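PDB 6NLR: histidinol-phosphatase from Listeria monocytogenes serotype 4b str. H7858, which probably hydrolyses L-histidinol phosphate to histidinol and phosphate in histidine biosynthesis, using a trinuclear metal centre of the PHP family. Local coordinates for residues F92-I98 with V119-L125; F253-S257 with R267-Y272; H8-C12 with Y70-M75. All blocks are in the same frame, centred on the assembly; numbering follows the deposited sequence.

How the interactions relate
Along the chain the 8-12/70-75 contact closes first, then 92-98/119-125, then 253-257/267-272. Interactions 1 and 3 lie within the PHP domain and touch: H8 and E93 bind the same cobalt, and F92 packs on F72 and Y71 of helix 68-81, which precedes strand 87-95. Their centres are about 19 Å apart. Interaction 2 lies about 20 Å from interaction 1 and 23 Å from interaction 3, centre to centre, and touches neither; its strand 253-256 pairs with strand 220-224 and leads to D258 and H260, two further metal ligands. Strand ends and the loops after them, from different parts of the sequence, thus converge on one trinuclear site.

Interaction 1: residues F92-I98 with V119-L125; sequences FEVDYLI and VLSLHFL. With MN (manganese (II) ion), chain E; CO (cobalt (II) ion), chain F.
Strands 92-95 and 119-121 run parallel, 4.6 Å apart at closest approach and inclined by 30°, with E93 beside V119, V94 beside L120 and D95 beside S121. Four backbone hydrogen bonds join them: V119 N to F92 O, V94 N to V119 O, S121 N to V94 O and Y96 N to S121 O. The helix 101-111 between them makes this a beta-alpha-beta crossover. E93, D95, V119 and S121 share one face of the sheet; V94 and L120 lie on the other, where L120 CD1 meets V94 CG1 and also Y96 CB. Beyond the paired residues the chains diverge, and I98 CD1 bridges L122 CD1 and L125 CD2.

The E93 chain is extended (chi2 -180°), which carries its carboxylate to two metals: OE1 lies 2.2 Å from cobalt and OE2 2.1 Å from manganese. S121 OG donates to the anti lone pair of E93 OE2 over 2.8 Å. H123 NE2 binds the same manganese at 2.1 Å; through its other nitrogen, ND1, the ring donates in its own plane to D95 OD1, 2.8 Å away. That oxygen is approached from above its carboxylate plane, 40° out of it. Water 1 donates to D95 OD1 and Y96 O while accepting from H123 N; water 2 links Y96 O, I98 N and F124 O where direct strand pairing has ended. H181 completes the protein ligands of this manganese; H6, H8 and D258 join E93 at cobalt.

Water 4, modelled unusually close to manganese, lies between the two metals. E93 bridges two metals of a trinuclear centre, backed by a second shell: S121 adds to the metal bonds holding its carboxylate, and H123 is held between manganese and D95, which probably makes NE2 a stronger donor.

Interaction 2: residues F253-S257 with R267-Y272; sequences FVYGS and RGYSTY
Three tyrosines, Y255 on strand 253-256 with Y269 and Y272 on helix 269-276, form an aromatic cluster. Y269 turns its edge onto the face of Y255 in a T-shaped pair, planes at 82°, with CD1 over the centre of the ring 3.6 Å from Y255 CG. Y272 takes the methylene instead: Y255 CB sits over the middle of its face, 3.6 Å from the centroid, a CH-pi contact. With chi1 at 166°, Y255 CG stands anti to the backbone N, sending the ring along the helix start toward R267.

The polar contacts lie at both ends of the cluster. Y255 OH donates to R267 O over 2.6 Å, from above the carbonyl plane; T225 is a second partner of that oxygen. R267, extended from CG to NE, grips S257 O side-on: NE at 2.8 Å and NH2 at 2.9 Å both point to this one atom, which lies in the guanidinium plane. At the far end, water 5 connects Y255 N to Y272 OH.

G268, with positive phi, occupies the N-cap position, and its O accepts from Y272 N in the first helical turn. The C-terminal helix docks against strand 253-256, which has backbone bonds to L221, F223 and T225 and, at Y255, to G5 of strand 3-7. This is consistent with a helix outside a strand of the TIM-barrel-like PHP fold, R267 holding the backbone of S257 just before metal ligand D258.

Interaction 3: residues H8-C12 with Y70-M75; sequences HTEFC and YYFKKM. With CO (cobalt (II) ion), chain F.
F11 meets helix 68-81 with its ring: Y71 CA lies over one face, 3.9 Å from the centroid, and the edge of the Y71 ring is turned toward the face of F11 in a T-shaped pair with planes at 76°. The methyl CE of selenomethionine M75 comes within 3.4 Å of F11 CD1, the F11 and M75 side chains running alongside in opposing senses, and also meets T9 CG2 tip to tip. Beside the rings, K74 NZ forms a salt bridge with E10 OE2 at 2.7 Å, approaching from above the carboxylate plane. Both chains bend to meet, E10 at chi2 (-84°) and K74 at chi2 and chi4; D19 is a second partner of the lysine.

A type I turn from T9 to C12 presents these groups. T9 OG1 accepts from F11 N, 3.0 Å away, in an ST turn, and is also bonded to E39. E39 holds H8 ND1 as well, leaving NE2 to bind cobalt at 2.2 Å.

The loop after strand 3-7 therefore runs from the metal centre to helix 68-81, with V20 of helix 20-29 touching T9, K74 and M75, and I37 of strand 34-40 touching both T9 and Y71.

Interaction 1: residues F92-I98 with V119-L125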
loop_
_atom_site.group_PDB
_atom_site.type_symbol
_atom_site.label_atom_id
_atom_site.label_comp_id
_atom_site.label_asym_id
_atom_site.label_seq_id
_atom_site.Cartn_x
_atom_site.Cartn_y
_atom_site.Cartn_z
ATOM N N PHE A 92 -9.497 -1.789 -4.754
ATOM C CA PHE A 92 -8.448 -0.792 -5.037
ATOM C C PHE A 92 -7.468 -0.711 -3.884
ATOM O O PHE A 92 -7.858 -0.910 -2.704
ATOM C CB PHE A 92 -9.088 0.583 -5.241
ATOM C CG PHE A 92 -10.031 0.628 -6.409
ATOM C CD1 PHE A 92 -9.542 0.664 -7.711
ATOM C CD2 PHE A 92 -11.400 0.590 -6.206
ATOM C CE1 PHE A 92 -10.407 0.678 -8.796
ATOM C CE2 PHE A 92 -12.262 0.645 -7.291
ATOM C CZ PHE A 92 -11.764 0.692 -8.577
ATOM N N GLU A 93 -6.228 -0.387 -4.236
ATOM C CA GLU A 93 -5.285 0.302 -3.342
ATOM C C GLU A 93 -5.633 1.783 -3.473
ATOM O O GLU A 93 -5.322 2.401 -4.525
ATOM C CB GLU A 93 -3.830 0.020 -3.679
ATOM C CG GLU A 93 -2.904 0.560 -2.597
ATOM C CD GLU A 93 -1.427 0.334 -2.836
ATOM O OE1 GLU A 93 -1.096 -0.243 -3.891
ATOM O OE2 GLU A 93 -0.620 0.729 -1.958
ATOM N N VAL A 94 -6.316 2.295 -2.454
ATOM C CA VAL A 94 -6.836 3.679 -2.415
ATOM C C VAL A 94 -5.761 4.559 -1.786
ATOM O O VAL A 94 -5.349 4.282 -0.662
ATOM C CB VAL A 94 -8.168 3.732 -1.658
ATOM C CG1 VAL A 94 -8.735 5.136 -1.655
ATOM C CG2 VAL A 94 -9.172 2.745 -2.253
ATOM N N ASP A 95 -5.335 5.598 -2.498
ATOM C CA ASP A 95 -4.456 6.640 -1.919
ATOM C C ASP A 95 -5.252 7.389 -0.851
ATOM O O ASP A 95 -6.386 7.849 -1.149
ATOM C CB ASP A 95 -3.936 7.598 -2.988
ATOM C CG ASP A 95 -2.701 7.050 -3.660
ATOM O OD1 ASP A 95 -1.584 7.265 -3.112
ATOM O OD2 ASP A 95 -2.880 6.357 -4.665
ATOM N N TYR A 96 -4.676 7.517 0.339
ATOM C CA TYR A 96 -5.067 8.568 1.298
ATOM C C TYR A 96 -4.376 9.852 0.817
ATOM O O TYR A 96 -3.124 9.937 0.827
ATOM C CB TYR A 96 -4.765 8.204 2.750
ATOM C CG TYR A 96 -5.284 9.267 3.673
ATOM C CD1 TYR A 96 -6.655 9.448 3.839
ATOM C CD2 TYR A 96 -4.433 10.171 4.282
ATOM C CE1 TYR A 96 -7.154 10.475 4.624
ATOM C CE2 TYR A 96 -4.922 11.185 5.091
ATOM C CZ TYR A 96 -6.285 11.335 5.253
ATOM O OH TYR A 96 -6.758 12.330 6.033
ATOM N N LEU A 97 -5.182 10.796 0.329
ATOM C CA LEU A 97 -4.710 12.111 -0.183
ATOM C C LEU A 97 -5.063 13.183 0.858
ATOM O O LEU A 97 -6.259 13.542 0.996
ATOM C CB LEU A 97 -5.367 12.373 -1.544
ATOM C CG LEU A 97 -5.045 11.361 -2.648
ATOM C CD1 LEU A 97 -5.814 11.690 -3.924
ATOM C CD2 LEU A 97 -3.544 11.277 -2.945
ATOM N N ILE A 98 -4.049 13.635 1.590
ATOM C CA ILE A 98 -4.195 14.634 2.691
ATOM C C ILE A 98 -4.817 15.907 2.101
ATOM O O ILE A 98 -4.282 16.425 1.099
ATOM C CB ILE A 98 -2.829 14.889 3.353
ATOM C CG1 ILE A 98 -2.314 13.627 4.053
ATOM C CG2 ILE A 98 -2.898 16.081 4.316
ATOM C CD1 ILE A 98 -0.823 13.591 4.226
ATOM N N VAL A 119 -7.286 -1.787 0.201
ATOM C CA VAL A 119 -6.139 -1.330 1.009
ATOM C C VAL A 119 -6.153 0.195 0.948
ATOM O O VAL A 119 -6.364 0.756 -0.154
ATOM C CB VAL A 119 -4.837 -1.957 0.480
ATOM C CG1 VAL A 119 -3.636 -1.411 1.204
ATOM C CG2 VAL A 119 -4.855 -3.478 0.596
ATOM N N LEU A 120 -5.977 0.849 2.089
ATOM C CA LEU A 120 -5.803 2.315 2.134
ATOM C C LEU A 120 -4.332 2.580 2.405
ATOM O O LEU A 120 -3.843 2.135 3.457
ATOM C CB LEU A 120 -6.701 2.907 3.215
ATOM C CG LEU A 120 -6.650 4.425 3.349
ATOM C CD1 LEU A 120 -7.234 5.092 2.123
ATOM C CD2 LEU A 120 -7.380 4.866 4.617
ATOM N N SER A 121 -3.679 3.264 1.476
ATOM C CA SER A 121 -2.212 3.466 1.452
ATOM C C SER A 121 -1.879 4.959 1.388
ATOM O O SER A 121 -2.503 5.687 0.592
ATOM C CB SER A 121 -1.603 2.744 0.286
ATOM O OG SER A 121 -1.678 1.352 0.503
ATOM N N LEU A 122 -0.871 5.363 2.139
ATOM C CA LEU A 122 -0.256 6.709 2.028
ATOM C C LEU A 122 0.998 6.629 1.135
ATOM O O LEU A 122 1.981 5.936 1.524
ATOM C CB LEU A 122 0.062 7.211 3.435
ATOM C CG LEU A 122 0.614 8.627 3.501
ATOM C CD1 LEU A 122 -0.474 9.643 3.154
ATOM C CD2 LEU A 122 1.217 8.888 4.859
ATOM N N HIS A 123 1.003 7.373 0.026
ATOM C CA HIS A 123 2.121 7.400 -0.964
ATOM C C HIS A 123 2.659 8.820 -1.172
ATOM O O HIS A 123 3.751 8.941 -1.757
ATOM C CB HIS A 123 1.696 6.838 -2.328
ATOM C CG HIS A 123 1.272 5.406 -2.329
ATOM N ND1 HIS A 123 0.017 5.021 -2.765
ATOM C CD2 HIS A 123 1.899 4.274 -1.950
ATOM C CE1 HIS A 123 -0.104 3.709 -2.658
ATOM N NE2 HIS A 123 1.018 3.237 -2.142
ATOM N N PHE A 124 1.930 9.852 -0.747
ATOM C CA PHE A 124 2.273 11.270 -1.009
ATOM C C PHE A 124 2.169 12.071 0.290
ATOM O O PHE A 124 1.207 11.892 1.061
ATOM C CB PHE A 124 1.337 11.872 -2.055
ATOM C CG PHE A 124 1.431 11.263 -3.430
ATOM C CD1 PHE A 124 2.390 11.697 -4.329
ATOM C CD2 PHE A 124 0.525 10.286 -3.833
ATOM C CE1 PHE A 124 2.455 11.147 -5.602
ATOM C CE2 PHE A 124 0.605 9.724 -5.095
ATOM C CZ PHE A 124 1.572 10.153 -5.972
ATOM N N LEU A 125 3.145 12.940 0.517
ATOM C CA LEU A 125 3.148 13.938 1.612
ATOM C C LEU A 125 3.392 15.308 1.015
ATOM O O LEU A 125 4.000 15.401 -0.063
ATOM C CB LEU A 125 4.316 13.649 2.558
ATOM C CG LEU A 125 4.133 12.536 3.556
ATOM C CD1 LEU A 125 5.432 12.363 4.341
ATOM C CD2 LEU A 125 2.958 12.847 4.467
HETATM MN MN MN E . 1.397 1.185 -2.175
HETATM CO CO CO F . 0.457 -1.746 -4.004
HETATM O O HOH W 1 -1.189 8.802 -0.935
HETATM O O HOH W 2 -1.497 12.170 0.906
HETATM O O HOH W 3 3.695 1.526 -2.146
HETATM O O HOH W 4 1.580 -0.574 -2.510
#

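Interaction 2: residues F253-S257 with R267-Y272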
loop_
_atom_site.group_PDB
_atom_site.type_symbol
_atom_site.label_atom_id
_atom_site.label_comp_id
_atom_site.label_asym_id
_atom_site.label_seq_id
_atom_site.Cartn_x
_atom_site.Cartn_y
_atom_site.Cartn_z
ATOM N N PHE A 253 -3.069 -9.449 10.522
ATOM C CA PHE A 253 -2.210 -9.192 9.341
ATOM C C PHE A 253 -2.725 -10.035 8.181
ATOM O O PHE A 253 -3.133 -11.151 8.406
ATOM C CB PHE A 253 -0.752 -9.541 9.648
ATOM C CG PHE A 253 -0.017 -8.493 10.438
ATOM C CD1 PHE A 253 0.474 -7.354 9.810
ATOM C CD2 PHE A 253 0.163 -8.634 11.806
ATOM C CE1 PHE A 253 1.147 -6.394 10.543
ATOM C CE2 PHE A 253 0.854 -7.685 12.529
ATOM C CZ PHE A 253 1.348 -6.566 11.895
ATOM N N VAL A 254 -2.715 -9.462 6.981
ATOM C CA VAL A 254 -2.894 -10.203 5.708
ATOM C C VAL A 254 -1.606 -10.035 4.899
ATOM O O VAL A 254 -1.231 -8.880 4.622
ATOM C CB VAL A 254 -4.117 -9.681 4.935
ATOM C CG1 VAL A 254 -4.347 -10.484 3.662
ATOM C CG2 VAL A 254 -5.362 -9.645 5.815
ATOM N N TYR A 255 -0.966 -11.147 4.555
ATOM C CA TYR A 255 0.188 -11.192 3.619
ATOM C C TYR A 255 -0.161 -10.415 2.355
ATOM O O TYR A 255 -1.241 -10.647 1.809
ATOM C CB TYR A 255 0.546 -12.621 3.236
ATOM C CG TYR A 255 1.472 -12.732 2.044
ATOM C CD1 TYR A 255 2.827 -12.478 2.163
ATOM C CD2 TYR A 255 0.992 -13.083 0.790
ATOM C CE1 TYR A 255 3.683 -12.593 1.077
ATOM C CE2 TYR A 255 1.832 -13.221 -0.307
ATOM C CZ TYR A 255 3.194 -12.991 -0.156
ATOM O OH TYR A 255 4.034 -13.099 -1.221
ATOM N N GLY A 256 0.727 -9.529 1.930
ATOM C CA GLY A 256 0.621 -8.767 0.670
ATOM C C GLY A 256 1.951 -8.791 -0.063
ATOM O O GLY A 256 2.925 -8.242 0.499
ATOM N N SER A 257 1.996 -9.423 -1.246
ATOM C CA SER A 257 3.184 -9.493 -2.137
ATOM C C SER A 257 3.438 -8.128 -2.784
ATOM O O SER A 257 4.566 -7.867 -3.200
ATOM C CB SER A 257 2.984 -10.545 -3.210
ATOM O OG SER A 257 1.883 -10.210 -4.071
ATOM N N ARG A 267 6.303 -13.838 -3.286
ATOM C CA ARG A 267 7.638 -13.424 -2.778
ATOM C C ARG A 267 7.543 -13.157 -1.263
ATOM O O ARG A 267 6.551 -12.552 -0.803
ATOM C CB ARG A 267 8.172 -12.214 -3.558
ATOM C CG ARG A 267 7.408 -10.920 -3.300
ATOM C CD ARG A 267 7.942 -9.818 -4.193
ATOM N NE ARG A 267 7.096 -8.627 -4.184
ATOM C CZ ARG A 267 7.388 -7.503 -4.830
ATOM N NH1 ARG A 267 8.530 -7.391 -5.494
ATOM N NH2 ARG A 267 6.544 -6.483 -4.804
ATOM N N GLY A 268 8.529 -13.627 -0.505
ATOM C CA GLY A 268 8.640 -13.396 0.948
ATOM C C GLY A 268 7.518 -14.083 1.745
ATOM O O GLY A 268 7.368 -13.785 2.962
ATOM N N TYR A 269 6.788 -15.037 1.160
ATOM C CA TYR A 269 5.677 -15.680 1.894
ATOM C C TYR A 269 6.218 -16.398 3.140
ATOM O O TYR A 269 5.545 -16.258 4.214
ATOM C CB TYR A 269 4.838 -16.619 1.038
ATOM C CG TYR A 269 3.606 -17.038 1.782
ATOM C CD1 TYR A 269 2.534 -16.177 1.872
ATOM C CD2 TYR A 269 3.528 -18.270 2.427
ATOM C CE1 TYR A 269 1.384 -16.526 2.545
ATOM C CE2 TYR A 269 2.391 -18.635 3.129
ATOM C CZ TYR A 269 1.328 -17.744 3.208
ATOM O OH TYR A 269 0.206 -18.081 3.902
ATOM N N SER A 270 7.330 -17.138 3.034
ATOM C CA SER A 270 7.901 -17.873 4.206
ATOM C C SER A 270 8.257 -16.855 5.291
ATOM O O SER A 270 8.088 -17.187 6.477
ATOM C CB SER A 270 9.105 -18.744 3.898
ATOM O OG SER A 270 9.622 -19.364 5.116
ATOM N N THR A 271 8.735 -15.665 4.907
ATOM C CA THR A 271 9.159 -14.611 5.862
ATOM C C THR A 271 7.925 -14.116 6.612
ATOM O O THR A 271 8.057 -13.897 7.825
ATOM C CB THR A 271 9.901 -13.464 5.165
ATOM O OG1 THR A 271 11.097 -14.032 4.627
ATOM C CG2 THR A 271 10.217 -12.293 6.072
ATOM N N TYR A 272 6.789 -14.002 5.924
ATOM C CA TYR A 272 5.501 -13.624 6.557
ATOM C C TYR A 272 5.152 -14.641 7.647
ATOM O O TYR A 272 4.883 -14.234 8.776
ATOM C CB TYR A 272 4.403 -13.478 5.501
ATOM C CG TYR A 272 2.989 -13.659 5.995
ATOM C CD1 TYR A 272 2.366 -12.663 6.719
ATOM C CD2 TYR A 272 2.275 -14.815 5.729
ATOM C CE1 TYR A 272 1.074 -12.820 7.205
ATOM C CE2 TYR A 272 0.976 -14.980 6.181
ATOM C CZ TYR A 272 0.373 -13.978 6.916
ATOM O OH TYR A 272 -0.909 -14.122 7.346
HETATM O O HOH W 5 -2.313 -13.849 4.881
#

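Interaction 3: residues H8-C12 with Y70-M75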
loop_
_atom_site.group_PDB
_atom_site.type_symbol
_atom_site.label_atom_id
_atom_site.label_comp_id
_atom_site.label_asym_id
_atom_site.label_seq_id
_atom_site.Cartn_x
_atom_site.Cartn_y
_atom_site.Cartn_z
ATOM N N HIS A 8 -1.393 -6.253 -8.090
ATOM C CA HIS A 8 -1.623 -5.273 -9.178
ATOM C C HIS A 8 -1.733 -6.023 -10.507
ATOM O O HIS A 8 -1.580 -7.264 -10.512
ATOM C CB HIS A 8 -0.517 -4.202 -9.119
ATOM C CG HIS A 8 -0.588 -3.399 -7.862
ATOM N ND1 HIS A 8 -1.467 -2.339 -7.718
ATOM C CD2 HIS A 8 0.032 -3.536 -6.670
ATOM C CE1 HIS A 8 -1.335 -1.826 -6.504
ATOM N NE2 HIS A 8 -0.449 -2.572 -5.830
ATOM N N THR A 9 -1.971 -5.289 -11.597
ATOM C CA THR A 9 -2.403 -5.834 -12.903
ATOM C C THR A 9 -1.769 -5.040 -14.040
ATOM O O THR A 9 -1.010 -4.081 -13.760
ATOM C CB THR A 9 -3.933 -5.750 -13.022
ATOM O OG1 THR A 9 -4.335 -4.381 -13.161
ATOM C CG2 THR A 9 -4.638 -6.345 -11.827
ATOM N N GLU A 10 -2.121 -5.396 -15.277
ATOM C CA GLU A 10 -1.746 -4.639 -16.502
ATOM C C GLU A 10 -2.378 -3.237 -16.470
ATOM O O GLU A 10 -1.928 -2.399 -17.251
ATOM C CB GLU A 10 -2.108 -5.406 -17.781
ATOM C CG GLU A 10 -3.610 -5.588 -18.033
ATOM C CD GLU A 10 -4.296 -6.765 -17.323
ATOM O OE1 GLU A 10 -3.714 -7.353 -16.361
ATOM O OE2 GLU A 10 -5.439 -7.066 -17.692
ATOM N N PHE A 11 -3.349 -2.957 -15.595
ATOM C CA PHE A 11 -3.981 -1.608 -15.487
ATOM C C PHE A 11 -3.084 -0.647 -14.691
ATOM O O PHE A 11 -3.400 0.536 -14.589
ATOM C CB PHE A 11 -5.401 -1.719 -14.925
ATOM C CG PHE A 11 -6.395 -2.204 -15.952
ATOM C CD1 PHE A 11 -6.618 -3.560 -16.150
ATOM C CD2 PHE A 11 -7.090 -1.309 -16.748
ATOM C CE1 PHE A 11 -7.518 -4.003 -17.108
ATOM C CE2 PHE A 11 -7.974 -1.752 -17.717
ATOM C CZ PHE A 11 -8.198 -3.096 -17.887
ATOM N N CYS A 12 -1.984 -1.141 -14.132
ATOM C CA CYS A 12 -1.008 -0.321 -13.379
ATOM C C CYS A 12 0.017 0.246 -14.363
ATOM O O CYS A 12 0.829 -0.510 -14.890
ATOM C CB CYS A 12 -0.303 -1.154 -12.317
ATOM S SG CYS A 12 0.843 -0.155 -11.349
ATOM N N TYR A 70 -13.360 -0.948 -17.826
ATOM C CA TYR A 70 -12.513 -1.990 -18.465
ATOM C C TYR A 70 -11.813 -2.801 -17.367
ATOM O O TYR A 70 -11.740 -4.043 -17.475
ATOM C CB TYR A 70 -11.549 -1.350 -19.465
ATOM C CG TYR A 70 -12.245 -0.615 -20.594
ATOM C CD1 TYR A 70 -12.841 -1.302 -21.644
ATOM C CD2 TYR A 70 -12.345 0.770 -20.590
ATOM C CE1 TYR A 70 -13.514 -0.639 -22.657
ATOM C CE2 TYR A 70 -12.983 1.451 -21.615
ATOM C CZ TYR A 70 -13.573 0.745 -22.650
ATOM O OH TYR A 70 -14.202 1.405 -23.674
ATOM N N TYR A 71 -11.366 -2.128 -16.304
ATOM C CA TYR A 71 -10.733 -2.779 -15.132
ATOM C C TYR A 71 -11.714 -3.762 -14.490
ATOM O O TYR A 71 -11.355 -4.945 -14.339
ATOM C CB TYR A 71 -10.276 -1.746 -14.106
ATOM C CG TYR A 71 -9.856 -2.329 -12.784
ATOM C CD1 TYR A 71 -8.695 -3.072 -12.679
ATOM C CD2 TYR A 71 -10.601 -2.127 -11.637
ATOM C CE1 TYR A 71 -8.289 -3.601 -11.469
ATOM C CE2 TYR A 71 -10.207 -2.642 -10.416
ATOM C CZ TYR A 71 -9.039 -3.377 -10.329
ATOM O OH TYR A 71 -8.601 -3.868 -9.130
ATOM N N PHE A 72 -12.919 -3.296 -14.147
ATOM C CA PHE A 72 -13.955 -4.149 -13.512
ATOM C C PHE A 72 -14.337 -5.299 -14.443
ATOM O O PHE A 72 -14.464 -6.427 -13.971
ATOM C CB PHE A 72 -15.177 -3.333 -13.091
ATOM C CG PHE A 72 -14.945 -2.596 -11.800
ATOM C CD1 PHE A 72 -14.623 -3.292 -10.653
ATOM C CD2 PHE A 72 -15.018 -1.217 -11.745
ATOM C CE1 PHE A 72 -14.430 -2.628 -9.454
ATOM C CE2 PHE A 72 -14.813 -0.552 -10.549
ATOM C CZ PHE A 72 -14.522 -1.259 -9.412
ATOM N N LYS A 73 -14.504 -5.035 -15.736
ATOM C CA LYS A 73 -14.883 -6.100 -16.683
ATOM C C LYS A 73 -13.802 -7.194 -16.674
ATOM O O LYS A 73 -14.158 -8.371 -16.549
ATOM C CB LYS A 73 -15.085 -5.514 -18.078
ATOM C CG LYS A 73 -15.396 -6.544 -19.143
ATOM C CD LYS A 73 -15.456 -5.954 -20.516
ATOM C CE LYS A 73 -15.748 -6.998 -21.567
ATOM N NZ LYS A 73 -15.284 -6.530 -22.884
ATOM N N LYS A 74 -12.526 -6.830 -16.823
ATOM C CA LYS A 74 -11.418 -7.820 -16.911
ATOM C C LYS A 74 -11.328 -8.600 -15.596
ATOM O O LYS A 74 -11.236 -9.820 -15.621
ATOM C CB LYS A 74 -10.097 -7.137 -17.260
ATOM C CG LYS A 74 -8.870 -8.048 -17.264
ATOM C CD LYS A 74 -8.959 -9.167 -18.280
ATOM C CE LYS A 74 -7.763 -10.091 -18.225
ATOM N NZ LYS A 74 -6.525 -9.370 -18.593
HETATM N N MSE A 75 -11.342 -7.906 -14.448
HETATM C CA MSE A 75 -11.117 -8.600 -13.185
HETATM C C MSE A 75 -12.291 -9.529 -12.853
HETATM O O MSE A 75 -12.077 -10.587 -12.278
HETATM C CB MSE A 75 -10.878 -7.618 -12.032
HETATM C CG MSE A 75 -9.631 -6.748 -12.161
HETATM SE SE MSE A 75 -8.123 -7.648 -13.068
HETATM C CE MSE A 75 -7.465 -6.347 -14.390
HETATM CO CO CO F . 0.457 -1.746 -4.004
HETATM O O HOH W 4 1.580 -0.574 -2.510
#